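Local atomic coordinates of alanine racemase (Actinobacillus succinogenes, PDB entry 3C3K), a protein that bears an enzyme's name but has the two-lobed alpha/beta fold of the periplasmic binding protein-like family, whose members typically bind small ligands between the lobes. Residues S99-S105 and K261-L267; R126-H132 and Y157-A163. The contacts are given in a common frame with arbitrary orientation. Residue numbers count along the deposited sequence, not the author numbering.

Contact 1: S99-S105 and K261-L267; sequences STVSSVS and KTVHHLL
Start with the His264 ring, whose m chi1 carries it across to the other segment: NE2 donates to Ser99 O at 2.8 Å, and ND1 lies 2.7 Å from Ser103 OG in a hydrogen bond that either atom could donate. Extended strands 102-105 and 264-266 run parallel, their axes 4.7 Å apart and only 8° from aligned, pairing Ser103 with His264, Val104 with His265 and Ser105 with Leu266. The backbone hydrogen bonds are Ser103 N to Val263 O (3.1 Å), His265 N to Ser103 O (2.9 Å), Ser105 N to His265 O (3.1 Å) and Leu267 N to Ser105 O (2.8 Å). Before them, Val263 N donates to Ser102 OG (3.2 Å), and Thr262 OG1 to Thr100 O (3.2 Å). Ser99 OG accepts from Val101 N at 3.1 Å, an ST turn. One water joins Ser103 OG (3.0 Å), Ser105 OG (2.6 Å) and His265 O (2.9 Å). Apolar contact is slight: Val104 CG2 meets Leu267 CG at 4.0 Å. Such pairing builds the parallel sheet of a periplasmic binding protein-like lobe. Helix 239-254 covers the Val104 and His265 face, Tyr95 touches the Ser105, His264 and Leu266 face, and strand 89-92 flanks 102-105, leaving 264-266 outermost within the chain.

Contact 2: R126-H132 and Y157-A163; sequences RIALINH and YSRISYA
Strands 127-131 and 159-162 run parallel with a 22° angle between them (signed crossing -22°) and axes 4.7 Å apart at closest. Leu129 pairs with Ile160, Ile130 with Ser161 and Asn131 with Tyr162, all in extended conformation. Four regular hydrogen bonds zip the backbones: Leu129 N to Arg159 O (2.8 Å), Ser161 N to Leu129 O (2.8 Å), Asn131 N to Ser161 O (2.9 Å) and Ala163 N to Asn131 O (2.7 Å). Toward the N-terminal end the strands part, with Ile127 O 4.2 Å from Arg159 N; the hydroxyl of Tyr146 hydrogen-bonds to both. Beyond it a water spans Ile127 N and Tyr157 O, 2.8 Å from each.

These strands bracket helix 137-152 in a beta-alpha-beta unit, the repeating element of this open alpha/beta lobe. Leu129, Asn131, Ile160 and Tyr162 face that helix, while Ala128, Ile130 and Ser161 face helix 168-179. On the first face Leu129 CB lies 4.2 Å from Ile160 CG1, and Asn131 CB 3.7 Å from Tyr162 CE1; Glu143 of the connecting helix binds both Asn131 ND2 and Tyr162 OH. On the second, Ile130 CG2 reaches Ala163 CB at 4.2 Å.

Tyr157 points its CA-to-CB bond toward 126-132, and with chi1 t its ring lies beside Arg126, whose CB sits over one face, 3.7 Å from the centroid: a CH-pi contact. The guanidinium heads away, its NE bonded to Lys184 O. At the other end Asn131 OD1 accepts from His132 N (2.7 Å), and His132, chi1 t, donates from ND1 to Ala163 O at 2.8 Å, nearly straight at 173°.

In the fold
The two contacts lie on opposite sides of the chain's centre, 30 Å apart between centres and about 15 Å between nearest atoms, and share no strand. Contact 1 closes an edge of the six-stranded parallel sheet of one lobe; contact 2 includes an outermost strand of the four-stranded parallel sheet of the other. Along the chain contact 2 is nested inside contact 1: after strand 102-105 the polypeptide crosses to the second lobe, builds strands 127-131 and 159-162 there, and later returns to lay down helix 239-254 and strand 264-266. Contact 1 therefore joins distant parts of the sequence, contact 2 near neighbours, as expected for the interlaced two-lobed periplasmic binding protein-like fold.

Contact 1: S99-S105 and K261-L267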
ATOM      1  N   SER B  99       0.535  29.820   3.283  1.00 19.80           N
ATOM      2  CA  SER B  99       1.808  29.214   3.718  1.00 20.50           C
ATOM      3  C   SER B  99       2.944  29.622   2.766  1.00 19.53           C
ATOM      4  O   SER B  99       2.695  29.840   1.585  1.00 20.26           O
ATOM      5  CB  SER B  99       1.647  27.697   3.805  1.00 20.72           C
ATOM      6  OG  SER B  99       2.890  27.059   3.697  1.00 23.87           O
ATOM      7  N   THR B 100       4.168  29.792   3.264  1.00 18.18           N
ATOM      8  CA  THR B 100       5.290  30.081   2.385  1.00 18.30           C
ATOM      9  C   THR B 100       5.960  28.847   1.737  1.00 18.44           C
ATOM     10  O   THR B 100       6.844  28.988   0.926  1.00 19.51           O
ATOM     11  CB  THR B 100       6.360  30.890   3.083  1.00 18.69           C
ATOM     12  OG1 THR B 100       6.775  30.211   4.284  1.00 18.92           O
ATOM     13  CG2 THR B 100       5.794  32.276   3.420  1.00 19.30           C
ATOM     14  N   VAL B 101       5.527  27.652   2.099  1.00 17.66           N
ATOM     15  CA  VAL B 101       6.087  26.432   1.549  1.00 16.05           C
ATOM     16  C   VAL B 101       5.274  26.046   0.342  1.00 16.67           C
ATOM     17  O   VAL B 101       4.058  25.941   0.436  1.00 15.34           O
ATOM     18  CB  VAL B 101       6.033  25.336   2.587  1.00 16.04           C
ATOM     19  CG1 VAL B 101       6.572  23.973   2.002  1.00 11.81           C
ATOM     20  CG2 VAL B 101       6.814  25.803   3.857  1.00 13.08           C
ATOM     21  N   SER B 102       5.941  25.880  -0.801  1.00 14.39           N
ATOM     22  CA  SER B 102       5.213  25.579  -1.994  1.00 13.94           C
ATOM     23  C   SER B 102       4.562  24.218  -1.872  1.00 14.81           C
ATOM     24  O   SER B 102       5.096  23.332  -1.214  1.00 14.28           O
ATOM     25  CB  SER B 102       6.121  25.611  -3.233  1.00 12.44           C
ATOM     26  OG  SER B 102       6.683  26.904  -3.379  1.00 12.39           O
ATOM     27  N   SER B 103       3.417  24.050  -2.560  1.00 14.46           N
ATOM     28  CA  SER B 103       2.570  22.881  -2.375  1.00 14.48           C
ATOM     29  C   SER B 103       1.979  22.477  -3.703  1.00 13.53           C
ATOM     30  O   SER B 103       1.898  23.265  -4.644  1.00 14.14           O
ATOM     31  CB  SER B 103       1.424  23.167  -1.397  1.00 13.77           C
ATOM     32  OG  SER B 103       0.650  24.199  -1.971  1.00 19.87           O
ATOM     33  N   VAL B 104       1.485  21.253  -3.730  1.00 14.59           N
ATOM     34  CA  VAL B 104       0.728  20.721  -4.842  1.00 16.19           C
ATOM     35  C   VAL B 104      -0.323  19.756  -4.235  1.00 16.48           C
ATOM     36  O   VAL B 104      -0.003  18.931  -3.394  1.00 16.84           O
ATOM     37  CB  VAL B 104       1.647  20.055  -5.922  1.00 15.87           C
ATOM     38  CG1 VAL B 104       2.559  19.016  -5.330  1.00 18.81           C
ATOM     39  CG2 VAL B 104       0.794  19.362  -7.020  1.00 15.68           C
ATOM     40  N   SER B 105      -1.579  19.960  -4.600  1.00 16.56           N
ATOM     41  CA  SER B 105      -2.731  19.220  -4.049  1.00 16.77           C
ATOM     42  C   SER B 105      -3.955  19.474  -4.912  1.00 16.84           C
ATOM     43  O   SER B 105      -3.876  20.164  -5.930  1.00 17.71           O
ATOM     44  CB  SER B 105      -3.059  19.632  -2.616  1.00 15.62           C
ATOM     45  OG  SER B 105      -3.309  20.989  -2.551  1.00 16.47           O
ATOM     46  N   LYS B 261       9.922  31.068  -6.264  1.00 20.90           N
ATOM     47  CA  LYS B 261       8.971  31.791  -5.401  1.00 19.65           C
ATOM     48  C   LYS B 261       7.961  30.787  -4.935  1.00 18.01           C
ATOM     49  O   LYS B 261       7.894  29.691  -5.494  1.00 15.27           O
ATOM     50  CB  LYS B 261       8.200  32.887  -6.163  1.00 20.09           C
ATOM     51  CG  LYS B 261       9.039  33.818  -7.039  1.00 24.07           C
ATOM     52  CD  LYS B 261      10.147  34.494  -6.252  1.00 25.64           C
ATOM     53  CE  LYS B 261      11.105  35.261  -7.179  1.00 28.49           C
ATOM     54  NZ  LYS B 261      12.197  35.980  -6.451  1.00 25.93           N
ATOM     55  N   THR B 262       7.174  31.159  -3.936  1.00 15.61           N
ATOM     56  CA  THR B 262       6.112  30.319  -3.433  1.00 15.61           C
ATOM     57  C   THR B 262       5.036  30.155  -4.461  1.00 15.11           C
ATOM     58  O   THR B 262       4.557  31.152  -5.025  1.00 15.46           O
ATOM     59  CB  THR B 262       5.420  31.001  -2.280  1.00 14.47           C
ATOM     60  OG1 THR B 262       6.400  31.275  -1.323  1.00 17.24           O
ATOM     61  CG2 THR B 262       4.354  30.117  -1.697  1.00 14.66           C
ATOM     62  N   VAL B 263       4.615  28.903  -4.670  1.00 16.09           N
ATOM     63  CA  VAL B 263       3.495  28.603  -5.548  1.00 14.96           C
ATOM     64  C   VAL B 263       2.656  27.516  -4.934  1.00 15.42           C
ATOM     65  O   VAL B 263       3.207  26.589  -4.332  1.00 14.44           O
ATOM     66  CB  VAL B 263       3.983  28.092  -6.943  1.00 16.09           C
ATOM     67  CG1 VAL B 263       4.536  29.236  -7.764  1.00 13.05           C
ATOM     68  CG2 VAL B 263       5.064  27.005  -6.806  1.00 14.64           C
ATOM     69  N   HIS B 264       1.335  27.581  -5.124  1.00 13.17           N
ATOM     70  CA  HIS B 264       0.471  26.581  -4.536  1.00 14.11           C
ATOM     71  C   HIS B 264      -0.312  26.034  -5.673  1.00 15.17           C
ATOM     72  O   HIS B 264      -1.297  26.653  -6.097  1.00 15.62           O
ATOM     73  CB  HIS B 264      -0.430  27.202  -3.458  1.00 14.70           C
ATOM     74  CG  HIS B 264       0.321  27.699  -2.252  1.00 15.86           C
ATOM     75  ND1 HIS B 264       0.909  26.839  -1.338  1.00 18.08           N
ATOM     76  CD2 HIS B 264       0.571  28.958  -1.797  1.00 13.73           C
ATOM     77  CE1 HIS B 264       1.526  27.545  -0.399  1.00 11.10           C
ATOM     78  NE2 HIS B 264       1.319  28.831  -0.646  1.00 14.48           N
ATOM     79  N   HIS B 265       0.182  24.952  -6.295  1.00 15.86           N
ATOM     80  CA  HIS B 265      -0.536  24.372  -7.434  1.00 16.05           C
ATOM     81  C   HIS B 265      -1.758  23.550  -6.998  1.00 16.90           C
ATOM     82  O   HIS B 265      -1.683  22.753  -6.048  1.00 16.66           O
ATOM     83  CB  HIS B 265       0.360  23.446  -8.247  1.00 16.01           C
ATOM     84  CG  HIS B 265       1.431  24.144  -9.001  1.00 16.52           C
ATOM     85  ND1 HIS B 265       1.378  24.306 -10.368  1.00 18.99           N
ATOM     86  CD2 HIS B 265       2.585  24.735  -8.595  1.00 20.08           C
ATOM     87  CE1 HIS B 265       2.454  24.964 -10.780  1.00 19.11           C
ATOM     88  NE2 HIS B 265       3.212  25.230  -9.729  1.00 21.37           N
ATOM     89  N   LEU B 266      -2.875  23.762  -7.689  1.00 16.10           N
ATOM     90  CA  LEU B 266      -4.073  22.981  -7.494  1.00 17.57           C
ATOM     91  C   LEU B 266      -4.241  22.208  -8.754  1.00 17.65           C
ATOM     92  O   LEU B 266      -4.355  22.799  -9.798  1.00 19.82           O
ATOM     93  CB  LEU B 266      -5.289  23.863  -7.302  1.00 16.96           C
ATOM     94  CG  LEU B 266      -5.495  24.356  -5.852  1.00 19.17           C
ATOM     95  CD1 LEU B 266      -6.747  25.199  -5.880  1.00 19.60           C
ATOM     96  CD2 LEU B 266      -5.635  23.293  -4.855  1.00 13.63           C
ATOM     97  N   LEU B 267      -4.237  20.892  -8.661  1.00 18.50           N
ATOM     98  CA  LEU B 267      -4.485  19.997  -9.797  1.00 18.29           C
ATOM     99  C   LEU B 267      -5.962  19.513  -9.789  1.00 18.96           C
ATOM    100  O   LEU B 267      -6.597  19.449  -8.706  1.00 18.87           O
ATOM    101  CB  LEU B 267      -3.492  18.802  -9.797  1.00 16.47           C
ATOM    102  CG  LEU B 267      -1.988  19.112  -9.856  1.00 17.60           C
ATOM    103  CD1 LEU B 267      -1.244  17.843 -10.113  1.00 17.48           C
ATOM    104  CD2 LEU B 267      -1.562  20.145 -10.959  1.00 20.91           C
TER
HETATM  105  O   HOH W   1      -1.806  22.959  -3.194  1.00 18.33           O

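Contact 2: R126-H132 and Y157-A163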
ATOM      1  N   ARG B 126     -30.007  11.634   3.792  1.00 17.75           N
ATOM      2  CA  ARG B 126     -29.338  11.376   5.065  1.00 18.08           C
ATOM      3  C   ARG B 126     -27.937  10.868   4.788  1.00 18.00           C
ATOM      4  O   ARG B 126     -27.696   9.636   4.758  1.00 19.32           O
ATOM      5  CB  ARG B 126     -30.134  10.367   5.895  1.00 17.27           C
ATOM      6  CG  ARG B 126     -31.461  10.937   6.394  1.00 19.21           C
ATOM      7  CD  ARG B 126     -32.494   9.907   7.012  1.00 20.04           C
ATOM      8  NE  ARG B 126     -32.517   8.556   6.447  1.00 26.21           N
ATOM      9  CZ  ARG B 126     -33.232   8.140   5.391  1.00 29.22           C
ATOM     10  NH1 ARG B 126     -34.016   8.970   4.711  1.00 27.77           N
ATOM     11  NH2 ARG B 126     -33.161   6.856   4.997  1.00 28.66           N
ATOM     12  N   ILE B 127     -27.025  11.807   4.560  1.00 16.46           N
ATOM     13  CA  ILE B 127     -25.707  11.482   4.096  1.00 16.68           C
ATOM     14  C   ILE B 127     -24.819  11.537   5.337  1.00 16.58           C
ATOM     15  O   ILE B 127     -24.817  12.557   6.053  1.00 18.74           O
ATOM     16  CB  ILE B 127     -25.217  12.495   3.018  1.00 15.73           C
ATOM     17  CG1 ILE B 127     -26.139  12.481   1.799  1.00 17.05           C
ATOM     18  CG2 ILE B 127     -23.730  12.182   2.602  1.00 18.55           C
ATOM     19  CD1 ILE B 127     -26.121  13.722   0.983  1.00 19.33           C
ATOM     20  N   ALA B 128     -24.080  10.464   5.585  1.00 15.22           N
ATOM     21  CA  ALA B 128     -23.119  10.345   6.703  1.00 13.96           C
ATOM     22  C   ALA B 128     -21.706  10.464   6.140  1.00 14.76           C
ATOM     23  O   ALA B 128     -21.486  10.293   4.909  1.00 14.71           O
ATOM     24  CB  ALA B 128     -23.298   8.947   7.464  1.00 14.71           C
ATOM     25  N   LEU B 129     -20.765  10.799   7.026  1.00 12.34           N
ATOM     26  CA  LEU B 129     -19.349  10.916   6.710  1.00 12.79           C
ATOM     27  C   LEU B 129     -18.538   9.953   7.590  1.00 13.47           C
ATOM     28  O   LEU B 129     -18.762   9.849   8.810  1.00 13.10           O
ATOM     29  CB  LEU B 129     -18.866  12.375   6.904  1.00 12.06           C
ATOM     30  CG  LEU B 129     -17.391  12.711   6.618  1.00 11.67           C
ATOM     31  CD1 LEU B 129     -17.208  12.832   5.051  1.00 11.13           C
ATOM     32  CD2 LEU B 129     -16.968  14.034   7.258  1.00 13.66           C
ATOM     33  N   ILE B 130     -17.657   9.182   6.965  1.00 12.53           N
ATOM     34  CA  ILE B 130     -16.664   8.447   7.737  1.00 12.72           C
ATOM     35  C   ILE B 130     -15.373   9.272   7.559  1.00 13.58           C
ATOM     36  O   ILE B 130     -14.840   9.393   6.417  1.00 12.67           O
ATOM     37  CB  ILE B 130     -16.451   6.970   7.238  1.00 12.00           C
ATOM     38  CG1 ILE B 130     -17.736   6.182   7.374  1.00  9.29           C
ATOM     39  CG2 ILE B 130     -15.327   6.263   8.093  1.00 13.24           C
ATOM     40  CD1 ILE B 130     -17.665   4.754   6.890  1.00 14.40           C
ATOM     41  N   ASN B 131     -14.925   9.903   8.637  1.00 13.80           N
ATOM     42  CA  ASN B 131     -13.691  10.689   8.559  1.00 15.53           C
ATOM     43  C   ASN B 131     -12.555   9.913   9.270  1.00 17.28           C
ATOM     44  O   ASN B 131     -12.803   8.862   9.880  1.00 17.38           O
ATOM     45  CB  ASN B 131     -13.935  12.099   9.134  1.00 13.85           C
ATOM     46  CG  ASN B 131     -12.971  13.126   8.609  1.00 14.90           C
ATOM     47  OD1 ASN B 131     -11.917  12.783   8.069  1.00 17.77           O
ATOM     48  ND2 ASN B 131     -13.268  14.413   8.843  1.00 13.75           N
ATOM     49  N   HIS B 132     -11.316  10.374   9.214  1.00 18.34           N
ATOM     50  CA  HIS B 132     -10.275   9.540   9.832  1.00 20.78           C
ATOM     51  C   HIS B 132      -9.468  10.306  10.868  1.00 23.11           C
ATOM     52  O   HIS B 132      -9.790  10.225  12.104  1.00 27.66           O
ATOM     53  CB  HIS B 132      -9.452   8.735   8.784  1.00 20.67           C
ATOM     54  CG  HIS B 132      -8.179   8.127   9.305  1.00 21.16           C
ATOM     55  ND1 HIS B 132      -8.122   7.347  10.445  1.00 18.48           N
ATOM     56  CD2 HIS B 132      -6.903   8.172   8.824  1.00 24.00           C
ATOM     57  CE1 HIS B 132      -6.870   6.947  10.652  1.00 19.39           C
ATOM     58  NE2 HIS B 132      -6.109   7.439   9.694  1.00 19.89           N
ATOM     59  N   TYR B 157     -30.357  15.766   8.676  1.00 20.67           N
ATOM     60  CA  TYR B 157     -29.447  14.705   9.121  1.00 20.12           C
ATOM     61  C   TYR B 157     -27.998  15.065   8.866  1.00 20.06           C
ATOM     62  O   TYR B 157     -27.588  15.444   7.722  1.00 18.43           O
ATOM     63  CB  TYR B 157     -29.773  13.391   8.389  1.00 19.32           C
ATOM     64  CG  TYR B 157     -28.894  12.180   8.684  1.00 18.25           C
ATOM     65  CD1 TYR B 157     -29.339  11.157   9.509  1.00 17.63           C
ATOM     66  CD2 TYR B 157     -27.652  12.029   8.070  1.00 18.75           C
ATOM     67  CE1 TYR B 157     -28.547  10.035   9.758  1.00 18.79           C
ATOM     68  CE2 TYR B 157     -26.849  10.952   8.325  1.00 17.43           C
ATOM     69  CZ  TYR B 157     -27.302   9.944   9.165  1.00 17.56           C
ATOM     70  OH  TYR B 157     -26.526   8.847   9.376  1.00 17.74           O
ATOM     71  N   SER B 158     -27.233  14.857   9.928  1.00 19.75           N
ATOM     72  CA  SER B 158     -25.819  15.011   9.923  1.00 20.04           C
ATOM     73  C   SER B 158     -25.259  13.893  10.740  1.00 20.53           C
ATOM     74  O   SER B 158     -25.783  13.610  11.866  1.00 18.88           O
ATOM     75  CB  SER B 158     -25.456  16.279  10.692  1.00 19.68           C
ATOM     76  OG  SER B 158     -24.459  16.908  10.007  1.00 25.41           O
ATOM     77  N   ARG B 159     -24.220  13.240  10.196  1.00 19.25           N
ATOM     78  CA  ARG B 159     -23.403  12.422  11.027  1.00 19.30           C
ATOM     79  C   ARG B 159     -22.060  11.953  10.629  1.00 19.22           C
ATOM     80  O   ARG B 159     -21.832  11.551   9.486  1.00 18.31           O
ATOM     81  CB  ARG B 159     -24.134  11.626  12.073  1.00 22.80           C
ATOM     82  CG  ARG B 159     -24.497  10.190  11.953  1.00 22.52           C
ATOM     83  CD  ARG B 159     -25.093   9.899  13.391  1.00 26.19           C
ATOM     84  NE  ARG B 159     -26.535   9.566  13.344  1.00 30.12           N
ATOM     85  CZ  ARG B 159     -27.546  10.451  13.393  1.00 35.08           C
ATOM     86  NH1 ARG B 159     -28.803  10.016  13.312  1.00 35.29           N
ATOM     87  NH2 ARG B 159     -27.321  11.762  13.490  1.00 34.21           N
ATOM     88  N   ILE B 160     -21.172  11.946  11.607  1.00 17.26           N
ATOM     89  CA  ILE B 160     -19.776  11.684  11.322  1.00 16.54           C
ATOM     90  C   ILE B 160     -19.289  10.588  12.226  1.00 17.58           C
ATOM     91  O   ILE B 160     -19.529  10.617  13.468  1.00 16.67           O
ATOM     92  CB  ILE B 160     -18.946  12.946  11.583  1.00 16.33           C
ATOM     93  CG1 ILE B 160     -19.472  14.068  10.724  1.00 15.41           C
ATOM     94  CG2 ILE B 160     -17.435  12.689  11.340  1.00 12.92           C
ATOM     95  CD1 ILE B 160     -19.025  15.491  11.128  1.00 16.95           C
ATOM     96  N   SER B 161     -18.598   9.625  11.633  1.00 15.14           N
ATOM     97  CA  SER B 161     -18.039   8.598  12.460  1.00 16.81           C
ATOM     98  C   SER B 161     -16.548   8.539  12.129  1.00 16.94           C
ATOM     99  O   SER B 161     -16.185   8.697  10.971  1.00 17.97           O
ATOM    100  CB  SER B 161     -18.751   7.296  12.085  1.00 16.88           C
ATOM    101  OG  SER B 161     -18.125   6.194  12.672  1.00 19.93           O
ATOM    102  N   TYR B 162     -15.679   8.347  13.116  1.00 16.73           N
ATOM    103  CA  TYR B 162     -14.253   8.521  12.862  1.00 18.41           C
ATOM    104  C   TYR B 162     -13.583   7.188  12.834  1.00 19.14           C
ATOM    105  O   TYR B 162     -13.711   6.373  13.769  1.00 18.27           O
ATOM    106  CB  TYR B 162     -13.563   9.468  13.876  1.00 19.15           C
ATOM    107  CG  TYR B 162     -14.051  10.896  13.766  1.00 19.80           C
ATOM    108  CD1 TYR B 162     -13.455  11.766  12.874  1.00 17.13           C
ATOM    109  CD2 TYR B 162     -15.120  11.377  14.552  1.00 20.80           C
ATOM    110  CE1 TYR B 162     -13.891  13.053  12.732  1.00 19.99           C
ATOM    111  CE2 TYR B 162     -15.566  12.726  14.431  1.00 18.30           C
ATOM    112  CZ  TYR B 162     -14.931  13.544  13.499  1.00 21.00           C
ATOM    113  OH  TYR B 162     -15.304  14.857  13.246  1.00 20.82           O
ATOM    114  N   ALA B 163     -12.900   6.910  11.731  1.00 17.73           N
ATOM    115  CA  ALA B 163     -12.194   5.641  11.691  1.00 18.63           C
ATOM    116  C   ALA B 163     -10.903   5.787  12.466  1.00 18.29           C
ATOM    117  O   ALA B 163     -10.193   6.732  12.262  1.00 19.97           O
ATOM    118  CB  ALA B 163     -11.927   5.213  10.229  1.00 16.99           C
TER
HETATM  119  O   HOH W   2     -27.928  14.415   5.116  1.00 12.75           O